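Local atomic coordinates of 4-hydroxythreonine-4-phosphate dehydrogenase (Legionella pneumophila subsp. pneumophila, PDB entry 6XMY), a protein that probably catalyses the NAD-dependent oxidation of 4-(phosphooxy)-L-threonine in pyridoxine 5'-phosphate biosynthesis, with the help of a divalent metal ion. Residues Leu91-Thr104 / Asn127-Phe141. Sequence-based numbering, arbitrary orientation.
With SO4 (sulfate ion), chain C.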
loop_
_atom_site.group_PDB
_atom_site.type_symbol
_atom_site.label_atom_id
_atom_site.label_comp_id
_atom_site.label_asym_id
_atom_site.label_seq_id
_atom_site.Cartn_x
_atom_site.Cartn_y
_atom_site.Cartn_z
ATOM N N LEU A 91 9.526 -17.727 -9.776
ATOM C CA LEU A 91 8.579 -16.936 -10.552
ATOM C C LEU A 91 8.162 -17.699 -11.797
ATOM O O LEU A 91 8.968 -18.379 -12.434
ATOM C CB LEU A 91 9.223 -15.621 -10.982
ATOM C CG LEU A 91 9.452 -14.581 -9.892
ATOM C CD1 LEU A 91 10.259 -13.420 -10.453
ATOM C CD2 LEU A 91 8.125 -14.086 -9.326
ATOM N N ASN A 92 6.902 -17.563 -12.158
ATOM C CA ASN A 92 6.385 -18.185 -13.362
ATOM C C ASN A 92 5.510 -17.160 -14.071
ATOM O O ASN A 92 4.453 -16.775 -13.551
ATOM C CB ASN A 92 5.598 -19.446 -12.998
ATOM C CG ASN A 92 5.058 -20.179 -14.213
ATOM O OD1 ASN A 92 5.142 -19.685 -15.337
ATOM N ND2 ASN A 92 4.485 -21.363 -13.986
ATOM N N PRO A 93 5.917 -16.685 -15.246
ATOM C CA PRO A 93 5.087 -15.704 -15.959
ATOM C C PRO A 93 3.709 -16.226 -16.310
ATOM O O PRO A 93 2.786 -15.424 -16.502
ATOM C CB PRO A 93 5.914 -15.383 -17.211
ATOM C CG PRO A 93 7.328 -15.695 -16.814
ATOM C CD PRO A 93 7.219 -16.892 -15.904
ATOM N N GLN A 94 3.531 -17.549 -16.381
ATOM C CA GLN A 94 2.210 -18.087 -16.670
ATOM C C GLN A 94 1.209 -17.814 -15.559
ATOM O O GLN A 94 0.004 -17.921 -15.799
ATOM C CB GLN A 94 2.290 -19.585 -16.935
ATOM C CG GLN A 94 2.941 -19.925 -18.247
ATOM C CD GLN A 94 2.847 -21.394 -18.547
ATOM O OE1 GLN A 94 1.833 -22.028 -18.261
ATOM N NE2 GLN A 94 3.912 -21.954 -19.106
ATOM N N ASN A 95 1.674 -17.478 -14.354
ATOM C CA ASN A 95 0.796 -17.152 -13.239
ATOM C C ASN A 95 0.622 -15.652 -13.036
ATOM O O ASN A 95 0.026 -15.239 -12.035
ATOM C CB ASN A 95 1.266 -17.839 -11.954
ATOM C CG ASN A 95 0.925 -19.316 -11.934
ATOM O OD1 ASN A 95 -0.068 -19.738 -12.541
ATOM N ND2 ASN A 95 1.718 -20.112 -11.224
ATOM N N ALA A 96 1.111 -14.830 -13.969
ATOM C CA ALA A 96 0.904 -13.389 -13.857
ATOM C C ALA A 96 -0.569 -13.031 -14.009
ATOM O O ALA A 96 -1.082 -12.174 -13.282
ATOM C CB ALA A 96 1.734 -12.653 -14.901
ATOM N N ALA A 97 -1.265 -13.667 -14.958
ATOM C CA ALA A 97 -2.687 -13.383 -15.127
ATOM C C ALA A 97 -3.480 -13.731 -13.872
ATOM O O ALA A 97 -4.449 -13.037 -13.528
ATOM C CB ALA A 97 -3.226 -14.124 -16.350
ATOM N N TYR A 98 -3.074 -14.785 -13.169
ATOM C CA TYR A 98 -3.693 -15.130 -11.897
ATOM C C TYR A 98 -3.555 -13.993 -10.895
ATOM O O TYR A 98 -4.530 -13.616 -10.225
ATOM C CB TYR A 98 -3.050 -16.412 -11.369
ATOM C CG TYR A 98 -3.111 -16.623 -9.876
ATOM C CD1 TYR A 98 -4.225 -17.197 -9.276
ATOM C CD2 TYR A 98 -2.046 -16.256 -9.065
ATOM C CE1 TYR A 98 -4.267 -17.405 -7.907
ATOM C CE2 TYR A 98 -2.082 -16.464 -7.700
ATOM C CZ TYR A 98 -3.194 -17.042 -7.124
ATOM O OH TYR A 98 -3.236 -17.256 -5.766
ATOM N N VAL A 99 -2.347 -13.422 -10.780
ATOM C CA VAL A 99 -2.137 -12.303 -9.864
ATOM C C VAL A 99 -3.045 -11.140 -10.234
ATOM O O VAL A 99 -3.692 -10.531 -9.370
ATOM C CB VAL A 99 -0.653 -11.887 -9.836
ATOM C CG1 VAL A 99 -0.490 -10.606 -9.034
ATOM C CG2 VAL A 99 0.210 -13.014 -9.252
ATOM N N MET A 100 -3.110 -10.817 -11.530
ATOM C CA MET A 100 -3.973 -9.723 -11.958
ATOM C C MET A 100 -5.433 -10.034 -11.686
ATOM O O MET A 100 -6.213 -9.115 -11.423
ATOM C CB MET A 100 -3.743 -9.383 -13.428
ATOM C CG MET A 100 -2.337 -8.865 -13.730
ATOM S SD MET A 100 -1.773 -7.504 -12.680
ATOM C CE MET A 100 -3.007 -6.286 -13.051
ATOM N N GLU A 101 -5.814 -11.317 -11.724
ATOM C CA GLU A 101 -7.190 -11.684 -11.388
ATOM C C GLU A 101 -7.484 -11.411 -9.921
ATOM O O GLU A 101 -8.573 -10.937 -9.583
ATOM C CB GLU A 101 -7.470 -13.149 -11.727
ATOM C CG GLU A 101 -8.965 -13.493 -11.693
ATOM C CD GLU A 101 -9.742 -12.833 -12.812
ATOM O OE1 GLU A 101 -9.158 -12.609 -13.889
ATOM O OE2 GLU A 101 -10.934 -12.517 -12.603
ATOM N N LEU A 102 -6.522 -11.685 -9.037
ATOM C CA LEU A 102 -6.698 -11.343 -7.629
ATOM C C LEU A 102 -6.939 -9.848 -7.458
ATOM O O LEU A 102 -7.822 -9.437 -6.695
ATOM C CB LEU A 102 -5.460 -11.750 -6.823
ATOM C CG LEU A 102 -4.961 -13.200 -6.894
ATOM C CD1 LEU A 102 -3.774 -13.384 -5.951
ATOM C CD2 LEU A 102 -6.075 -14.196 -6.568
ATOM N N LEU A 103 -6.163 -9.017 -8.160
ATOM C CA LEU A 103 -6.328 -7.569 -8.047
ATOM C C LEU A 103 -7.674 -7.119 -8.604
ATOM O O LEU A 103 -8.354 -6.267 -8.010
ATOM C CB LEU A 103 -5.197 -6.848 -8.786
ATOM C CG LEU A 103 -3.916 -6.528 -8.010
ATOM C CD1 LEU A 103 -3.433 -7.698 -7.192
ATOM C CD2 LEU A 103 -2.824 -6.033 -8.946
ATOM N N THR A 104 -8.062 -7.664 -9.759
ATOM C CA THR A 104 -9.296 -7.243 -10.416
ATOM C C THR A 104 -10.499 -7.709 -9.618
ATOM O O THR A 104 -11.424 -6.933 -9.343
ATOM C CB THR A 104 -9.334 -7.813 -11.839
ATOM O OG1 THR A 104 -8.165 -7.397 -12.557
ATOM C CG2 THR A 104 -10.589 -7.346 -12.587
ATOM N N ASN A 127 7.742 -9.794 -12.997
ATOM C CA ASN A 127 7.118 -11.017 -13.502
ATOM C C ASN A 127 5.846 -10.699 -14.277
ATOM O O ASN A 127 5.581 -11.300 -15.325
ATOM C CB ASN A 127 6.810 -11.988 -12.360
ATOM C CG ASN A 127 6.326 -13.349 -12.862
ATOM O OD1 ASN A 127 5.225 -13.801 -12.543
ATOM N ND2 ASN A 127 7.150 -13.999 -13.654
ATOM N N ILE A 128 5.052 -9.744 -13.778
ATOM C CA ILE A 128 3.831 -9.357 -14.474
ATOM C C ILE A 128 4.164 -8.732 -15.824
ATOM O O ILE A 128 3.558 -9.071 -16.853
ATOM C CB ILE A 128 2.981 -8.433 -13.584
ATOM C CG1 ILE A 128 2.484 -9.221 -12.366
ATOM C CG2 ILE A 128 1.827 -7.824 -14.374
ATOM C CD1 ILE A 128 2.017 -8.373 -11.228
ATOM N N ASN A 129 5.141 -7.823 -15.847
ATOM C CA ASN A 129 5.544 -7.214 -17.110
ATOM C C ASN A 129 6.154 -8.241 -18.058
ATOM O O ASN A 129 5.943 -8.168 -19.276
ATOM C CB ASN A 129 6.518 -6.067 -16.850
ATOM C CG ASN A 129 5.820 -4.824 -16.313
ATOM O OD1 ASN A 129 5.243 -4.039 -17.073
ATOM N ND2 ASN A 129 5.860 -4.644 -15.002
ATOM N N ALA A 130 6.909 -9.207 -17.523
ATOM C CA ALA A 130 7.523 -10.225 -18.375
ATOM C C ALA A 130 6.473 -11.065 -19.086
ATOM O O ALA A 130 6.719 -11.566 -20.190
ATOM C CB ALA A 130 8.464 -11.112 -17.557
ATOM N N ALA A 131 5.297 -11.214 -18.483
ATOM C CA ALA A 131 4.198 -11.936 -19.104
ATOM C C ALA A 131 3.461 -11.107 -20.141
ATOM O O ALA A 131 2.539 -11.627 -20.776
ATOM C CB ALA A 131 3.213 -12.405 -18.039
ATOM N N GLY A 132 3.845 -9.848 -20.336
ATOM C CA GLY A 132 3.217 -8.992 -21.318
ATOM C C GLY A 132 2.166 -8.053 -20.769
ATOM O O GLY A 132 1.465 -7.407 -21.557
ATOM N N ILE A 133 2.042 -7.947 -19.452
ATOM C CA ILE A 133 1.026 -7.124 -18.813
ATOM C C ILE A 133 1.733 -5.879 -18.295
ATOM O O ILE A 133 2.553 -5.960 -17.373
ATOM C CB ILE A 133 0.355 -7.884 -17.659
ATOM C CG1 ILE A 133 -0.243 -9.205 -18.151
ATOM C CG2 ILE A 133 -0.712 -7.018 -17.002
ATOM C CD1 ILE A 133 -0.645 -10.153 -17.022
ATOM N N THR A 134 1.436 -4.723 -18.881
ATOM C CA THR A 134 2.056 -3.489 -18.411
ATOM C C THR A 134 1.517 -3.143 -17.025
ATOM O O THR A 134 0.303 -3.042 -16.831
ATOM C CB THR A 134 1.826 -2.360 -19.414
ATOM O OG1 THR A 134 2.545 -2.654 -20.621
ATOM C CG2 THR A 134 2.346 -1.042 -18.859
ATOM N N PHE A 135 2.416 -2.979 -16.057
ATOM C CA PHE A 135 2.006 -2.864 -14.659
ATOM C C PHE A 135 3.081 -2.100 -13.906
ATOM O O PHE A 135 4.237 -2.529 -13.873
ATOM C CB PHE A 135 1.834 -4.263 -14.070
ATOM C CG PHE A 135 1.409 -4.287 -12.620
ATOM C CD1 PHE A 135 0.081 -4.081 -12.261
ATOM C CD2 PHE A 135 2.334 -4.541 -11.617
ATOM C CE1 PHE A 135 -0.309 -4.129 -10.930
ATOM C CE2 PHE A 135 1.953 -4.589 -10.288
ATOM C CZ PHE A 135 0.625 -4.381 -9.941
ATOM N N THR A 136 2.708 -0.974 -13.310
ATOM C CA THR A 136 3.665 -0.243 -12.497
ATOM C C THR A 136 3.466 -0.445 -11.006
ATOM O O THR A 136 4.429 -0.267 -10.254
ATOM C CB THR A 136 3.654 1.252 -12.814
ATOM O OG1 THR A 136 2.325 1.754 -12.662
ATOM C CG2 THR A 136 4.152 1.495 -14.230
ATOM N N GLY A 137 2.280 -0.847 -10.566
ATOM C CA GLY A 137 2.034 -1.110 -9.163
ATOM C C GLY A 137 0.548 -1.210 -8.927
ATOM O O GLY A 137 -0.270 -0.860 -9.793
ATOM N N HIS A 138 0.204 -1.724 -7.736
ATOM C CA HIS A 138 -1.201 -1.764 -7.324
ATOM C C HIS A 138 -1.823 -0.378 -7.392
ATOM O O HIS A 138 -2.999 -0.227 -7.748
ATOM C CB HIS A 138 -1.344 -2.211 -5.865
ATOM C CG HIS A 138 -1.034 -3.654 -5.585
ATOM N ND1 HIS A 138 0.211 -4.078 -5.163
ATOM C CD2 HIS A 138 -1.833 -4.747 -5.554
ATOM C CE1 HIS A 138 0.172 -5.378 -4.919
ATOM N NE2 HIS A 138 -1.057 -5.811 -5.152
ATOM N N THR A 139 -1.064 0.640 -6.982
ATOM C CA THR A 139 -1.622 1.978 -6.819
ATOM C C THR A 139 -2.169 2.499 -8.140
ATOM O O THR A 139 -3.310 2.982 -8.213
ATOM C CB THR A 139 -0.534 2.905 -6.266
ATOM O OG1 THR A 139 -0.064 2.379 -5.015
ATOM C CG2 THR A 139 -1.073 4.309 -6.057
ATOM N N GLU A 140 -1.377 2.375 -9.208
ATOM C CA GLU A 140 -1.824 2.816 -10.526
ATOM C C GLU A 140 -2.899 1.892 -11.084
ATOM O O GLU A 140 -3.835 2.348 -11.756
ATOM C CB GLU A 140 -0.642 2.880 -11.493
ATOM C CG GLU A 140 0.389 3.957 -11.176
ATOM C CD GLU A 140 1.211 3.655 -9.936
ATOM O OE1 GLU A 140 1.571 2.477 -9.724
ATOM O OE2 GLU A 140 1.478 4.597 -9.157
ATOM N N PHE A 141 -2.778 0.586 -10.826
ATOM C CA PHE A 141 -3.802 -0.347 -11.278
ATOM C C PHE A 141 -5.161 0.034 -10.707
ATOM O O PHE A 141 -6.161 0.076 -11.429
ATOM C CB PHE A 141 -3.452 -1.786 -10.892
ATOM C CG PHE A 141 -4.564 -2.762 -11.185
ATOM C CD1 PHE A 141 -4.687 -3.343 -12.441
ATOM C CD2 PHE A 141 -5.513 -3.062 -10.222
ATOM C CE1 PHE A 141 -5.726 -4.230 -12.719
ATOM C CE2 PHE A 141 -6.553 -3.932 -10.498
ATOM C CZ PHE A 141 -6.657 -4.516 -11.748
HETATM S S SO4 C . 2.031 -0.542 -4.956
HETATM O O1 SO4 C . 1.077 -0.467 -3.853
HETATM O O2 SO4 C . 1.944 -1.861 -5.574
HETATM O O3 SO4 C . 1.657 0.458 -5.954
HETATM O O4 SO4 C . 3.420 -0.322 -4.519
#
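M100 and L103, about one turn apart on helix 96-111, pack against F135 and F141, and L103 also reaches H138, so that an apolar helix face backs an anion site. The M100 chain is bent at both chi2 (-51°) and chi3 (-60°), which brings its sulfur into an oblique Met-aromatic contact 4.5 Å from the F135 ring centroid and its CE to 3.4 Å from F141 CE1, meeting that ring obliquely too. L103 divides its atoms: CB lies 3.6 Å from F141 CE2, CD2 sits over one face of F141 toward its rim and also touches F135, while CD1 rests 3.7 Å from H138 NE2. T104 OG1 comes to the edge of F141 and also bonds to M100 O. A96 CB sits tightly on A131 CB at 3.5 Å, where the end of helix 125-130 comes against the first turn of helix 96-111. I128 CD1 covers one F135 face while the backbone N of G137 lies over the other. A Schellman motif with G132 at positive phi ends helix 125-130; N129 then grips the F135 backbone twice, OD1 accepting from N and ND2 donating in plane to O. Beyond this layer, H138 ND1 and N both donate to sulfate O2, T139 N and OG1 both bond to O3, and R294 and N285 also bind the ion. H138 also touches NAD. Sulfate, probably from the crystallisation liquor, is thus held by residues predicted to bind substrate and may mark a phosphate site at a helix N-terminus, with the H138 imidazole turned so that ND1 faces the anion while its CD2-NE2 side lies against L103.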